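Local coordinates for actinorhodin polyketide putative beta-ketoacyl synthase 2 (Streptomyces coelicolor A3, PDB 1TQY), which probably serves as the chain length factor of the actinorhodin polyketide synthase, a beta-ketoacyl synthase relative that works together with the ketosynthase in building the polyketide, at residues T14-V19 / L24-Y29; A279-A284 / L395-W400; R50-L55 / S206-G211; E99-Y104 / T187-S192; L224-R229 / I377-G382. All blocks are in the same frame, centred on the assembly; numbering follows the deposited sequence.

Overall arrangement
Contacts 1, 3 and 4 belong to the N-terminal part of a thiolase-type fold and are only partly buried; strand 238-246 borders the strands of contacts 1 and 4, and contacts 3 and 4 lie on opposite sides of the chain's centre. Contacts 2 and 5 are buried and share helix 310-324, which packs on Leu281 and Leu395 in one and on Phe226 and Ile377 in the other. Contacts 2, 3 and 4 have residues that reach the partner chain; contacts 1 and 5 do not. A probable hydrogen bond from Arg399 NH1 to Ser210 O ties contact 2 to contact 3. Apolar packing recurs throughout, but contact 1 adds a weak backbone bond and a water, contact 2 a guanidinium face and contact 5 a CH-pi contact.

Contact 1 of 5, residues T14-V19 / L24-Y29; sequences TGVGVV and LGLAPY
Val18 is the centre of this contact, its CG2 methyl pressed against the backbone where helix 26-34 begins, 3.1 Å from Leu26 N. A chi1 of -42° sets that methyl between its own backbone N and carbonyl carbon, the crowded position, and from there it also reaches CB of Tyr29 at 3.7 Å, lying obliquely to the ring. Two residues earlier on the same side of the strand, Val16 CG2 meets Leu26 CD1 at 3.5 Å, tighter than ordinary van der Waals contact, the two side chains crossing obliquely. On the other side, CG1 of Val19 packs on CD2 of Leu24 at 3.9 Å; these two residues form an antiparallel non-hydrogen-bonded pair in the tight return after strand 11-20. Polar links are few. Gly25 N makes a weak, bent bond to Val18 O at 2.8 Å, with an angle of 125°, and one water accepts from both Val18 N and Leu26 N, so the first amide of the helix is tied to the strand edge. Gly25 is the N-cap, and its carbonyl oxygen receives Tyr29 N at 3.1 Å to close the first helical turn. The return between the segments carries Pro21, which together with Gln58 binds a sodium ion. Further out, helix 345-359 packs on Val18, Leu26 and Tyr29, whose hydroxyl is hydrogen-bonded to Thr352 OG1, while helix 78-93 lies against Val19 and Leu24, and strand 238-246 pairs with strand 11-20 along its other edge.

Contact 2 of 5, residues A279-A284 / L395-W400; sequences AGLERA and LARGRW
Leu281, at the start of helix 281-292, stands over strand 391-398 with one methyl for each of two strand residues, Leu395 and Arg397. Its CG is anti to the backbone N (chi1 178°), which extends the side chain from the helix and carries its branched end toward the strand. CD1 approaches CD2 of Leu395 at 4.5 Å, a loose apolar touch. CD2 lies over one face of the Arg397 guanidinium, 4.3 Å from NE, so the charged group offers its flat side to the leucine, while its N-H groups bond elsewhere. Those partners lie outside the contact: NH2 gives a hydrogen bond to Leu312 O, and NH1 makes a long, weak ion pair with Glu316 OE1. Leu281 thus meets a leucine methyl with CD1 and a guanidinium face with CD2, and the two strand residues it touches are two places apart. The Arg397 side chain does not set out toward the helix; it is the end that comes near. The backbones stay well separated, with CA of Leu281 8.1 Å from CA of Arg397, and no hydrogen bond crosses between the segments. Gly280 is the N-cap of the helix, and its carbonyl oxygen takes Ala284 N at 3.0 Å. Beyond the strand the chain runs on to the interface with the partner chain. Around the contact, helix 310-324 packs on Leu281 through Ala319 and on Leu395 through Glu316, and Asn403 of strand 402-410 touches both Leu281 and Arg397.

Contact 3 of 5, residues R50-L55 / S206-G211; sequences RYPATL and SQIASG
A side chain extended along CA, CB, CG1 and CD1, with CG1 anti to the carbonyl carbon (chi1 -71°) and CD1 anti to CA (chi2 -171°), carries CD1 of Ile208 from helix 201-208 into the loop of Tyr51, Pro52 and Ala53. This loop links strands 40-42 and 55-57 of a small two-stranded antiparallel sheet, and between the two segments the contact is apolar packing. The single methyl does most of the touching. It meets Ala53 at two atoms, CB at 3.7 Å and N at the same distance, while CG1 behind it also faces Ala53 CB at 3.9 Å. CD of the preceding Pro52 lies 3.8 Å from Ile208 CD1, and CB of Tyr51 is farther, at 4.2 Å. The tyrosine takes part here through its CB; its side chain also touches Pro201 and Val205 of the same helix, and its hydroxyl is hydrogen-bonded to the backbone of the partner chain. Arg50, next to it, is salt-bridged to an acidic side chain of that other chain, so loop and helix end both lie at the interface with the partner chain. A second tie comes from Ala53 O, which accepts from Trp204 NE1 one helical turn before Ile208. The backbone then turns away at Gly211, whose phi is positive. Gln207 O is gripped twice by one serine: Ser210 N comes to 2.8 Å, and Ser210 OG gives a 2.6 Å bond that lies nearly along the C=O axis.

Contact 4 of 5, residues E99-Y104 / T187-S192; sequences ESLTDY and TPLVVS
In the N-terminal part of the thiolase-type fold, the loop leading into strand 106-111 lies against the start of strand 189-196, where Leu101 meets Leu189. One methyl from each does the touching, CD1 to CD1 at 3.9 Å, and the two side chains cross at about a right angle. Leu189 has CG anti to its own backbone N (chi1 -175°), whereas in Leu101 CG is anti to the carbonyl carbon (chi1 -63°), and these settings turn the two ends toward one another. Further along, the carbonyl oxygen of Tyr104 is 4.2 Å from CG2 of Thr187, a loose contact. The Tyr104 ring leads away from this strand and has OD2 of Asp103 above its centre, 3.9 Å from its plane. That carboxylate oxygen is salt-bridged to a basic side chain of the partner chain, and a basic side chain of that chain packs on Tyr104. Asp105 and Gly107, which follow the loop, exchange backbone hydrogen bonds with Leu189, as strands 106-111 and 189-196 run parallel. Val243 and Glu245 of the adjacent antiparallel strand 238-246 touch Leu189, and helix 171-185 packs on Thr187 through Thr182.

Contact 5 of 5, residues L224-R229 / I377-G382; sequences LPFDER and IDLVLG
Asp227 OD1 is gripped by three groups, Arg221 NH2 in a salt bridge and the backbone N atoms of Thr369 and Ser370, and this holds the turn that presents Phe226 to Ile377 and Leu379. The other oxygen, OD2, uses its anti lone pair to accept from Arg229 N at 2.6 Å and 164°, closing an Asx turn. Leading into it, Leu224 to Asp227 form a type II beta turn, with Asp227 N bonded to Leu224 O at 3.1 Å and Phe226 at the third position. Phe226 N is hydrogen-bonded to Asp313 OD2. The ring receives Ile377 CD1 over one face, a CH-pi contact with the methyl 3.9 Å from the centroid and 23° off the ring normal. CG1 of Ile377 lies between the backbone N and carbonyl carbon (chi1 61°), which lifts CD1 onto the ring. Leu379 CD1 comes obliquely, 3.9 Å from Phe226 CB. Helix 310-324 adds Glu316 and Ala317 to the ring's surroundings. Between the segments the contact is thus wholly apolar, while Asp227, beside it, is held by polar bonds, where an arginine and several amides would favour the carboxylate form and probably stiffen the turn.

Contact 1 of 5, residues T14-V19 / L24-Y29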
# COMPACT_ATOMS: atom_id res chain seq x y z
N THR B 14 -0.88 -19.33 -13.18
CA THR B 14 -0.44 -20.73 -13.18
C THR B 14 -0.69 -21.48 -11.88
O THR B 14 -0.77 -22.71 -11.87
CB THR B 14 1.06 -20.83 -13.51
OG1 THR B 14 1.79 -19.97 -12.64
CG2 THR B 14 1.32 -20.42 -14.95
N GLY B 15 -0.79 -20.75 -10.78
CA GLY B 15 -1.02 -21.40 -9.51
C GLY B 15 -1.90 -20.58 -8.58
O GLY B 15 -1.78 -19.36 -8.52
N VAL B 16 -2.78 -21.24 -7.85
CA VAL B 16 -3.65 -20.53 -6.93
C VAL B 16 -3.62 -21.14 -5.54
O VAL B 16 -3.34 -22.33 -5.38
CB VAL B 16 -5.11 -20.48 -7.45
CG1 VAL B 16 -5.13 -19.97 -8.89
CG2 VAL B 16 -5.76 -21.84 -7.35
N GLY B 17 -3.86 -20.31 -4.53
CA GLY B 17 -3.88 -20.77 -3.15
C GLY B 17 -5.03 -20.10 -2.43
O GLY B 17 -5.05 -18.87 -2.31
N VAL B 18 -6.00 -20.88 -1.96
CA VAL B 18 -7.13 -20.26 -1.30
C VAL B 18 -7.33 -20.63 0.16
O VAL B 18 -7.21 -21.80 0.55
CB VAL B 18 -8.45 -20.50 -2.06
CG1 VAL B 18 -8.24 -20.35 -3.56
CG2 VAL B 18 -9.02 -21.85 -1.73
N VAL B 19 -7.61 -19.62 0.96
CA VAL B 19 -7.89 -19.79 2.38
C VAL B 19 -9.22 -19.06 2.61
O VAL B 19 -9.26 -17.83 2.72
CB VAL B 19 -6.74 -19.20 3.24
CG1 VAL B 19 -5.47 -20.03 3.05
CG2 VAL B 19 -6.45 -17.75 2.85
N LEU B 24 -10.55 -24.55 3.32
CA LEU B 24 -9.11 -24.34 3.44
C LEU B 24 -8.46 -25.05 2.28
O LEU B 24 -8.15 -26.24 2.36
CB LEU B 24 -8.57 -24.92 4.74
CG LEU B 24 -7.75 -24.00 5.66
CD1 LEU B 24 -7.05 -24.85 6.70
CD2 LEU B 24 -6.76 -23.19 4.89
N GLY B 25 -8.24 -24.33 1.19
CA GLY B 25 -7.64 -24.94 0.02
C GLY B 25 -8.63 -24.89 -1.12
O GLY B 25 -9.84 -24.93 -0.90
N LEU B 26 -8.12 -24.79 -2.33
CA LEU B 26 -8.94 -24.71 -3.53
C LEU B 26 -10.04 -25.77 -3.64
O LEU B 26 -11.20 -25.43 -3.80
CB LEU B 26 -8.05 -24.81 -4.77
CG LEU B 26 -8.32 -23.94 -6.00
CD1 LEU B 26 -7.74 -24.68 -7.20
CD2 LEU B 26 -9.81 -23.68 -6.21
N ALA B 27 -9.67 -27.04 -3.54
CA ALA B 27 -10.67 -28.10 -3.69
C ALA B 27 -11.86 -27.94 -2.75
O ALA B 27 -13.01 -27.91 -3.21
CB ALA B 27 -10.02 -29.47 -3.49
N PRO B 28 -11.62 -27.85 -1.43
CA PRO B 28 -12.72 -27.69 -0.48
C PRO B 28 -13.55 -26.45 -0.80
O PRO B 28 -14.78 -26.47 -0.73
CB PRO B 28 -12.01 -27.58 0.86
CG PRO B 28 -10.72 -28.29 0.64
CD PRO B 28 -10.32 -27.85 -0.74
N TYR B 29 -12.87 -25.37 -1.14
CA TYR B 29 -13.55 -24.13 -1.46
C TYR B 29 -14.46 -24.27 -2.68
O TYR B 29 -15.66 -23.99 -2.59
CB TYR B 29 -12.52 -23.03 -1.71
CG TYR B 29 -13.12 -21.76 -2.27
CD1 TYR B 29 -13.90 -20.94 -1.47
CD2 TYR B 29 -12.93 -21.41 -3.60
CE1 TYR B 29 -14.49 -19.78 -1.98
CE2 TYR B 29 -13.51 -20.26 -4.12
CZ TYR B 29 -14.28 -19.46 -3.30
OH TYR B 29 -14.83 -18.32 -3.83
O HOH W 1 -5.28 -23.92 -2.44

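Contact 2 of 5, residues A279-A284 / L395-W400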
# COMPACT_ATOMS: atom_id res chain seq x y z
N ALA B 279 -20.80 7.66 -10.56
CA ALA B 279 -19.72 6.82 -10.04
C ALA B 279 -18.82 6.44 -11.20
O ALA B 279 -19.21 6.58 -12.36
CB ALA B 279 -20.28 5.56 -9.40
N GLY B 280 -17.62 5.97 -10.89
CA GLY B 280 -16.67 5.59 -11.93
C GLY B 280 -16.57 4.10 -12.21
O GLY B 280 -15.63 3.67 -12.87
N LEU B 281 -17.53 3.31 -11.72
CA LEU B 281 -17.50 1.86 -11.94
C LEU B 281 -17.67 1.51 -13.42
O LEU B 281 -16.98 0.62 -13.95
CB LEU B 281 -18.60 1.16 -11.12
CG LEU B 281 -18.76 -0.36 -11.26
CD1 LEU B 281 -17.43 -1.03 -10.93
CD2 LEU B 281 -19.85 -0.89 -10.33
N GLU B 282 -18.59 2.19 -14.09
CA GLU B 282 -18.83 1.92 -15.50
C GLU B 282 -17.52 2.20 -16.25
O GLU B 282 -17.06 1.37 -17.03
CB GLU B 282 -19.95 2.82 -16.05
CG GLU B 282 -20.29 2.57 -17.52
CD GLU B 282 -21.25 3.62 -18.10
OE1 GLU B 282 -21.52 3.58 -19.32
OE2 GLU B 282 -21.73 4.47 -17.32
N ARG B 283 -16.92 3.36 -15.99
CA ARG B 283 -15.67 3.71 -16.65
C ARG B 283 -14.58 2.64 -16.44
O ARG B 283 -13.91 2.25 -17.40
CB ARG B 283 -15.16 5.08 -16.18
CG ARG B 283 -13.83 5.50 -16.84
CD ARG B 283 -13.51 6.99 -16.68
NE ARG B 283 -13.11 7.36 -15.32
CZ ARG B 283 -13.95 7.66 -14.34
NH1 ARG B 283 -15.26 7.64 -14.56
NH2 ARG B 283 -13.49 7.97 -13.14
N ALA B 284 -14.42 2.16 -15.21
CA ALA B 284 -13.42 1.14 -14.93
C ALA B 284 -13.66 -0.09 -15.80
O ALA B 284 -12.73 -0.64 -16.40
CB ALA B 284 -13.46 0.73 -13.44
N LEU B 395 -15.29 -7.58 -10.72
CA LEU B 395 -15.42 -6.22 -10.20
C LEU B 395 -15.21 -6.13 -8.70
O LEU B 395 -15.58 -7.04 -7.95
CB LEU B 395 -16.82 -5.70 -10.51
CG LEU B 395 -17.20 -5.72 -11.99
CD1 LEU B 395 -18.60 -5.17 -12.17
CD2 LEU B 395 -16.19 -4.90 -12.76
N ALA B 396 -14.64 -5.03 -8.24
CA ALA B 396 -14.43 -4.85 -6.81
C ALA B 396 -14.47 -3.37 -6.50
O ALA B 396 -13.99 -2.57 -7.29
CB ALA B 396 -13.09 -5.43 -6.38
N ARG B 397 -15.07 -2.99 -5.38
CA ARG B 397 -15.07 -1.58 -5.02
C ARG B 397 -14.54 -1.46 -3.62
O ARG B 397 -14.63 -2.38 -2.83
CB ARG B 397 -16.47 -0.97 -5.05
CG ARG B 397 -17.17 -1.10 -6.36
CD ARG B 397 -18.51 -1.76 -6.14
NE ARG B 397 -19.57 -0.78 -6.09
CZ ARG B 397 -20.84 -1.03 -5.78
NH1 ARG B 397 -21.25 -2.26 -5.47
NH2 ARG B 397 -21.70 -0.03 -5.81
N GLY B 398 -13.97 -0.30 -3.34
CA GLY B 398 -13.44 -0.06 -2.01
C GLY B 398 -14.15 1.14 -1.44
O GLY B 398 -14.49 2.08 -2.16
N ARG B 399 -14.38 1.11 -0.13
CA ARG B 399 -15.03 2.19 0.58
C ARG B 399 -14.39 3.54 0.22
O ARG B 399 -13.17 3.66 0.13
CB ARG B 399 -14.90 1.94 2.08
CG ARG B 399 -15.41 3.06 2.96
CD ARG B 399 -15.07 2.73 4.39
NE ARG B 399 -15.54 3.75 5.33
CZ ARG B 399 -16.78 3.81 5.80
NH1 ARG B 399 -17.68 2.91 5.44
NH2 ARG B 399 -17.10 4.76 6.66
N TRP B 400 -15.25 4.54 0.03
CA TRP B 400 -14.87 5.91 -0.33
C TRP B 400 -14.76 6.14 -1.84
O TRP B 400 -14.34 7.21 -2.28
CB TRP B 400 -13.58 6.36 0.38
CG TRP B 400 -13.79 6.56 1.84
CD1 TRP B 400 -13.07 6.00 2.86
CD2 TRP B 400 -14.85 7.31 2.46
NE1 TRP B 400 -13.62 6.34 4.07
CE2 TRP B 400 -14.72 7.14 3.86
CE3 TRP B 400 -15.91 8.09 1.97
CZ2 TRP B 400 -15.60 7.73 4.78
CZ3 TRP B 400 -16.79 8.69 2.89
CH2 TRP B 400 -16.63 8.50 4.27

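Contact 3 of 5, residues R50-L55 / S206-G211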
# COMPACT_ATOMS: atom_id res chain seq x y z
N ARG B 50 -22.44 -9.06 22.81
CA ARG B 50 -22.53 -7.72 23.36
C ARG B 50 -22.41 -6.64 22.30
O ARG B 50 -22.39 -5.45 22.61
CB ARG B 50 -21.48 -7.54 24.45
CG ARG B 50 -20.07 -7.87 24.02
CD ARG B 50 -19.22 -8.17 25.23
NE ARG B 50 -19.17 -7.04 26.16
CZ ARG B 50 -18.36 -6.98 27.21
NH1 ARG B 50 -18.38 -5.94 28.02
NH2 ARG B 50 -17.51 -7.97 27.45
N TYR B 51 -22.33 -7.04 21.04
CA TYR B 51 -22.23 -6.10 19.92
C TYR B 51 -23.40 -6.29 18.96
O TYR B 51 -23.99 -7.37 18.90
CB TYR B 51 -20.92 -6.32 19.17
CG TYR B 51 -19.70 -6.15 20.03
CD1 TYR B 51 -19.33 -4.89 20.51
CD2 TYR B 51 -18.92 -7.24 20.39
CE1 TYR B 51 -18.21 -4.74 21.32
CE2 TYR B 51 -17.80 -7.10 21.20
CZ TYR B 51 -17.45 -5.85 21.66
OH TYR B 51 -16.34 -5.71 22.44
N PRO B 52 -23.75 -5.24 18.20
CA PRO B 52 -24.85 -5.26 17.23
C PRO B 52 -24.70 -6.33 16.15
O PRO B 52 -25.65 -7.05 15.84
CB PRO B 52 -24.81 -3.86 16.62
CG PRO B 52 -24.19 -3.03 17.68
CD PRO B 52 -23.12 -3.91 18.25
N ALA B 53 -23.52 -6.41 15.55
CA ALA B 53 -23.26 -7.40 14.51
C ALA B 53 -22.66 -8.62 15.19
O ALA B 53 -21.84 -8.48 16.10
CB ALA B 53 -22.29 -6.83 13.48
N THR B 54 -23.05 -9.81 14.75
CA THR B 54 -22.56 -11.04 15.36
C THR B 54 -22.14 -12.13 14.39
O THR B 54 -21.62 -13.17 14.80
CB THR B 54 -23.63 -11.65 16.26
OG1 THR B 54 -24.76 -12.00 15.45
CG2 THR B 54 -24.07 -10.67 17.33
N LEU B 55 -22.36 -11.90 13.11
CA LEU B 55 -22.03 -12.91 12.11
C LEU B 55 -20.78 -12.57 11.31
O LEU B 55 -20.53 -11.40 11.01
CB LEU B 55 -23.21 -13.09 11.15
CG LEU B 55 -24.51 -13.68 11.69
CD1 LEU B 55 -25.48 -13.85 10.53
CD2 LEU B 55 -24.24 -15.04 12.35
N SER B 206 -14.61 -1.78 14.83
CA SER B 206 -14.13 -0.88 13.78
C SER B 206 -14.93 -1.13 12.49
O SER B 206 -15.38 -0.19 11.82
CB SER B 206 -12.63 -1.11 13.53
OG SER B 206 -11.86 -0.62 14.63
N GLN B 207 -15.13 -2.41 12.15
CA GLN B 207 -15.89 -2.77 10.96
C GLN B 207 -17.33 -2.33 11.13
O GLN B 207 -17.95 -1.83 10.18
CB GLN B 207 -15.79 -4.29 10.72
CG GLN B 207 -14.36 -4.73 10.40
CD GLN B 207 -14.21 -6.23 10.20
OE1 GLN B 207 -14.63 -6.80 9.19
NE2 GLN B 207 -13.60 -6.89 11.18
N ILE B 208 -17.86 -2.48 12.33
CA ILE B 208 -19.24 -2.06 12.58
C ILE B 208 -19.36 -0.55 12.31
O ILE B 208 -20.41 -0.08 11.88
CB ILE B 208 -19.69 -2.37 14.02
CG1 ILE B 208 -19.87 -3.89 14.18
CG2 ILE B 208 -21.02 -1.67 14.31
CD1 ILE B 208 -20.51 -4.28 15.50
N ALA B 209 -18.29 0.20 12.58
CA ALA B 209 -18.31 1.65 12.35
C ALA B 209 -18.50 1.97 10.86
O ALA B 209 -18.81 3.10 10.51
CB ALA B 209 -17.02 2.31 12.86
N SER B 210 -18.29 0.99 10.00
CA SER B 210 -18.47 1.21 8.56
C SER B 210 -19.90 1.65 8.32
O SER B 210 -20.18 2.41 7.39
CB SER B 210 -18.25 -0.08 7.78
OG SER B 210 -19.25 -1.03 8.12
N GLY B 211 -20.80 1.15 9.16
CA GLY B 211 -22.21 1.47 9.03
C GLY B 211 -22.82 0.57 7.97
O GLY B 211 -23.97 0.73 7.60

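Contact 4 of 5, residues E99-Y104 / T187-S192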
# COMPACT_ATOMS: atom_id res chain seq x y z
N GLU B 99 13.61 -21.82 -5.32
CA GLU B 99 15.03 -22.11 -5.19
C GLU B 99 15.66 -22.44 -6.53
O GLU B 99 16.87 -22.37 -6.69
CB GLU B 99 15.23 -23.26 -4.21
CG GLU B 99 14.77 -22.92 -2.81
CD GLU B 99 14.83 -24.09 -1.87
OE1 GLU B 99 15.94 -24.66 -1.70
OE2 GLU B 99 13.78 -24.45 -1.28
N SER B 100 14.81 -22.79 -7.48
CA SER B 100 15.28 -23.14 -8.81
C SER B 100 15.13 -21.98 -9.80
O SER B 100 15.41 -22.14 -10.99
CB SER B 100 14.53 -24.37 -9.31
OG SER B 100 15.02 -24.79 -10.57
N LEU B 101 14.69 -20.82 -9.32
CA LEU B 101 14.52 -19.66 -10.18
C LEU B 101 15.40 -18.50 -9.72
O LEU B 101 15.76 -18.40 -8.55
CB LEU B 101 13.05 -19.22 -10.18
CG LEU B 101 12.05 -20.24 -10.74
CD1 LEU B 101 10.63 -19.78 -10.44
CD2 LEU B 101 12.26 -20.40 -12.24
N THR B 102 15.74 -17.62 -10.66
CA THR B 102 16.57 -16.47 -10.35
C THR B 102 15.85 -15.57 -9.35
O THR B 102 14.73 -15.12 -9.61
CB THR B 102 16.86 -15.64 -11.62
OG1 THR B 102 17.52 -16.45 -12.59
CG2 THR B 102 17.72 -14.43 -11.28
N ASP B 103 16.50 -15.31 -8.22
CA ASP B 103 15.91 -14.49 -7.17
C ASP B 103 15.29 -13.17 -7.66
O ASP B 103 14.15 -12.85 -7.31
CB ASP B 103 16.95 -14.22 -6.07
CG ASP B 103 18.15 -13.41 -6.54
OD1 ASP B 103 18.57 -13.54 -7.71
OD2 ASP B 103 18.70 -12.65 -5.72
N TYR B 104 16.01 -12.42 -8.49
CA TYR B 104 15.48 -11.16 -9.00
C TYR B 104 14.30 -11.33 -9.97
O TYR B 104 13.58 -10.38 -10.23
CB TYR B 104 16.57 -10.34 -9.68
CG TYR B 104 17.67 -9.86 -8.76
CD1 TYR B 104 17.39 -9.08 -7.63
CD2 TYR B 104 19.00 -10.18 -9.01
CE1 TYR B 104 18.40 -8.63 -6.79
CE2 TYR B 104 20.02 -9.73 -8.18
CZ TYR B 104 19.73 -8.96 -7.08
OH TYR B 104 20.74 -8.52 -6.26
N THR B 187 9.68 -8.77 -15.14
CA THR B 187 9.82 -9.77 -14.07
C THR B 187 8.92 -10.95 -14.46
O THR B 187 7.71 -10.82 -14.45
CB THR B 187 9.37 -9.24 -12.71
OG1 THR B 187 10.10 -8.05 -12.37
CG2 THR B 187 9.61 -10.30 -11.64
N PRO B 188 9.51 -12.11 -14.78
CA PRO B 188 8.79 -13.33 -15.19
C PRO B 188 7.72 -13.89 -14.28
O PRO B 188 6.69 -14.36 -14.76
CB PRO B 188 9.91 -14.35 -15.39
CG PRO B 188 11.09 -13.52 -15.72
CD PRO B 188 10.96 -12.37 -14.74
N LEU B 189 7.97 -13.88 -12.98
CA LEU B 189 7.01 -14.43 -12.06
C LEU B 189 6.71 -13.44 -10.95
O LEU B 189 7.61 -12.75 -10.46
CB LEU B 189 7.53 -15.76 -11.48
CG LEU B 189 6.63 -16.58 -10.55
CD1 LEU B 189 7.10 -18.01 -10.50
CD2 LEU B 189 6.62 -15.96 -9.15
N VAL B 190 5.44 -13.38 -10.57
CA VAL B 190 5.00 -12.48 -9.53
C VAL B 190 3.91 -13.15 -8.70
O VAL B 190 2.93 -13.67 -9.24
CB VAL B 190 4.46 -11.15 -10.11
CG1 VAL B 190 3.83 -10.32 -9.00
CG2 VAL B 190 5.60 -10.37 -10.77
N VAL B 191 4.11 -13.17 -7.39
CA VAL B 191 3.14 -13.75 -6.47
C VAL B 191 2.25 -12.59 -6.05
O VAL B 191 2.73 -11.55 -5.60
CB VAL B 191 3.85 -14.36 -5.24
CG1 VAL B 191 2.81 -14.78 -4.20
CG2 VAL B 191 4.67 -15.56 -5.67
N SER B 192 0.95 -12.77 -6.19
CA SER B 192 0.05 -11.67 -5.91
C SER B 192 -1.25 -12.11 -5.27
O SER B 192 -1.71 -13.23 -5.47
CB SER B 192 -0.26 -10.94 -7.23
OG SER B 192 -0.91 -9.71 -7.01

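Contact 5 of 5, residues L224-R229 / I377-G382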
# COMPACT_ATOMS: atom_id res chain seq x y z
N LEU B 224 -26.93 -10.69 1.55
CA LEU B 224 -27.75 -10.88 0.37
C LEU B 224 -27.60 -9.81 -0.70
O LEU B 224 -28.50 -9.02 -0.93
CB LEU B 224 -29.22 -10.97 0.82
CG LEU B 224 -29.50 -12.02 1.91
CD1 LEU B 224 -30.94 -11.88 2.40
CD2 LEU B 224 -29.26 -13.41 1.36
N PRO B 225 -26.44 -9.77 -1.38
CA PRO B 225 -26.26 -8.75 -2.41
C PRO B 225 -27.27 -8.88 -3.56
O PRO B 225 -27.48 -9.97 -4.10
CB PRO B 225 -24.81 -8.97 -2.87
CG PRO B 225 -24.61 -10.45 -2.66
CD PRO B 225 -25.26 -10.65 -1.29
N PHE B 226 -27.88 -7.76 -3.92
CA PHE B 226 -28.87 -7.68 -5.00
C PHE B 226 -30.25 -8.23 -4.63
O PHE B 226 -31.16 -8.25 -5.46
CB PHE B 226 -28.35 -8.38 -6.27
CG PHE B 226 -27.10 -7.75 -6.84
CD1 PHE B 226 -25.94 -8.49 -7.00
CD2 PHE B 226 -27.08 -6.40 -7.19
CE1 PHE B 226 -24.77 -7.90 -7.49
CE2 PHE B 226 -25.92 -5.80 -7.68
CZ PHE B 226 -24.77 -6.55 -7.83
N ASP B 227 -30.42 -8.67 -3.38
CA ASP B 227 -31.72 -9.17 -2.92
C ASP B 227 -32.50 -8.01 -2.32
O ASP B 227 -31.90 -7.10 -1.72
CB ASP B 227 -31.53 -10.24 -1.85
CG ASP B 227 -32.82 -10.93 -1.47
OD1 ASP B 227 -33.06 -12.07 -1.92
OD2 ASP B 227 -33.62 -10.32 -0.73
N GLU B 228 -33.82 -8.02 -2.46
CA GLU B 228 -34.61 -6.93 -1.91
C GLU B 228 -34.47 -6.83 -0.40
O GLU B 228 -34.74 -5.78 0.18
CB GLU B 228 -36.09 -7.08 -2.30
CG GLU B 228 -36.74 -8.33 -1.81
CD GLU B 228 -38.24 -8.31 -2.07
OE1 GLU B 228 -38.63 -8.01 -3.22
OE2 GLU B 228 -39.01 -8.60 -1.12
N ARG B 229 -34.04 -7.91 0.24
CA ARG B 229 -33.85 -7.89 1.69
C ARG B 229 -32.40 -7.54 2.11
O ARG B 229 -32.05 -7.64 3.28
CB ARG B 229 -34.24 -9.24 2.31
CG ARG B 229 -35.73 -9.62 2.18
CD ARG B 229 -36.65 -8.61 2.87
NE ARG B 229 -38.06 -8.97 2.75
CZ ARG B 229 -38.63 -10.03 3.35
NH1 ARG B 229 -37.89 -10.82 4.12
NH2 ARG B 229 -39.92 -10.28 3.18
N ILE B 377 -30.89 -7.31 -13.57
CA ILE B 377 -29.74 -8.17 -13.78
C ILE B 377 -30.13 -9.64 -13.87
O ILE B 377 -31.15 -10.06 -13.33
CB ILE B 377 -28.69 -8.03 -12.66
CG1 ILE B 377 -29.31 -8.42 -11.32
CG2 ILE B 377 -28.18 -6.60 -12.61
CD1 ILE B 377 -28.31 -8.42 -10.18
N ASP B 378 -29.32 -10.42 -14.59
CA ASP B 378 -29.56 -11.85 -14.72
C ASP B 378 -28.65 -12.54 -13.70
O ASP B 378 -27.53 -12.91 -14.03
CB ASP B 378 -29.23 -12.31 -16.14
CG ASP B 378 -29.36 -13.81 -16.33
OD1 ASP B 378 -30.03 -14.47 -15.50
OD2 ASP B 378 -28.82 -14.34 -17.31
N LEU B 379 -29.11 -12.69 -12.46
CA LEU B 379 -28.31 -13.32 -11.40
C LEU B 379 -28.33 -14.84 -11.44
O LEU B 379 -29.39 -15.44 -11.61
CB LEU B 379 -28.78 -12.89 -10.01
CG LEU B 379 -27.94 -11.93 -9.17
CD1 LEU B 379 -28.44 -11.99 -7.72
CD2 LEU B 379 -26.47 -12.30 -9.22
N VAL B 380 -27.17 -15.46 -11.26
CA VAL B 380 -27.09 -16.92 -11.23
C VAL B 380 -27.32 -17.36 -9.78
O VAL B 380 -26.46 -17.18 -8.92
CB VAL B 380 -25.71 -17.42 -11.69
CG1 VAL B 380 -25.70 -18.94 -11.71
CG2 VAL B 380 -25.40 -16.89 -13.10
N LEU B 381 -28.47 -17.96 -9.53
CA LEU B 381 -28.83 -18.41 -8.19
C LEU B 381 -29.02 -19.91 -8.07
O LEU B 381 -29.35 -20.59 -9.04
CB LEU B 381 -30.11 -17.71 -7.73
CG LEU B 381 -30.14 -16.18 -7.79
CD1 LEU B 381 -31.57 -15.69 -7.55
CD2 LEU B 381 -29.20 -15.61 -6.76
N GLY B 382 -28.81 -20.43 -6.86
CA GLY B 382 -28.99 -21.85 -6.63
C GLY B 382 -27.90 -22.76 -7.18
O GLY B 382 -26.85 -22.93 -6.56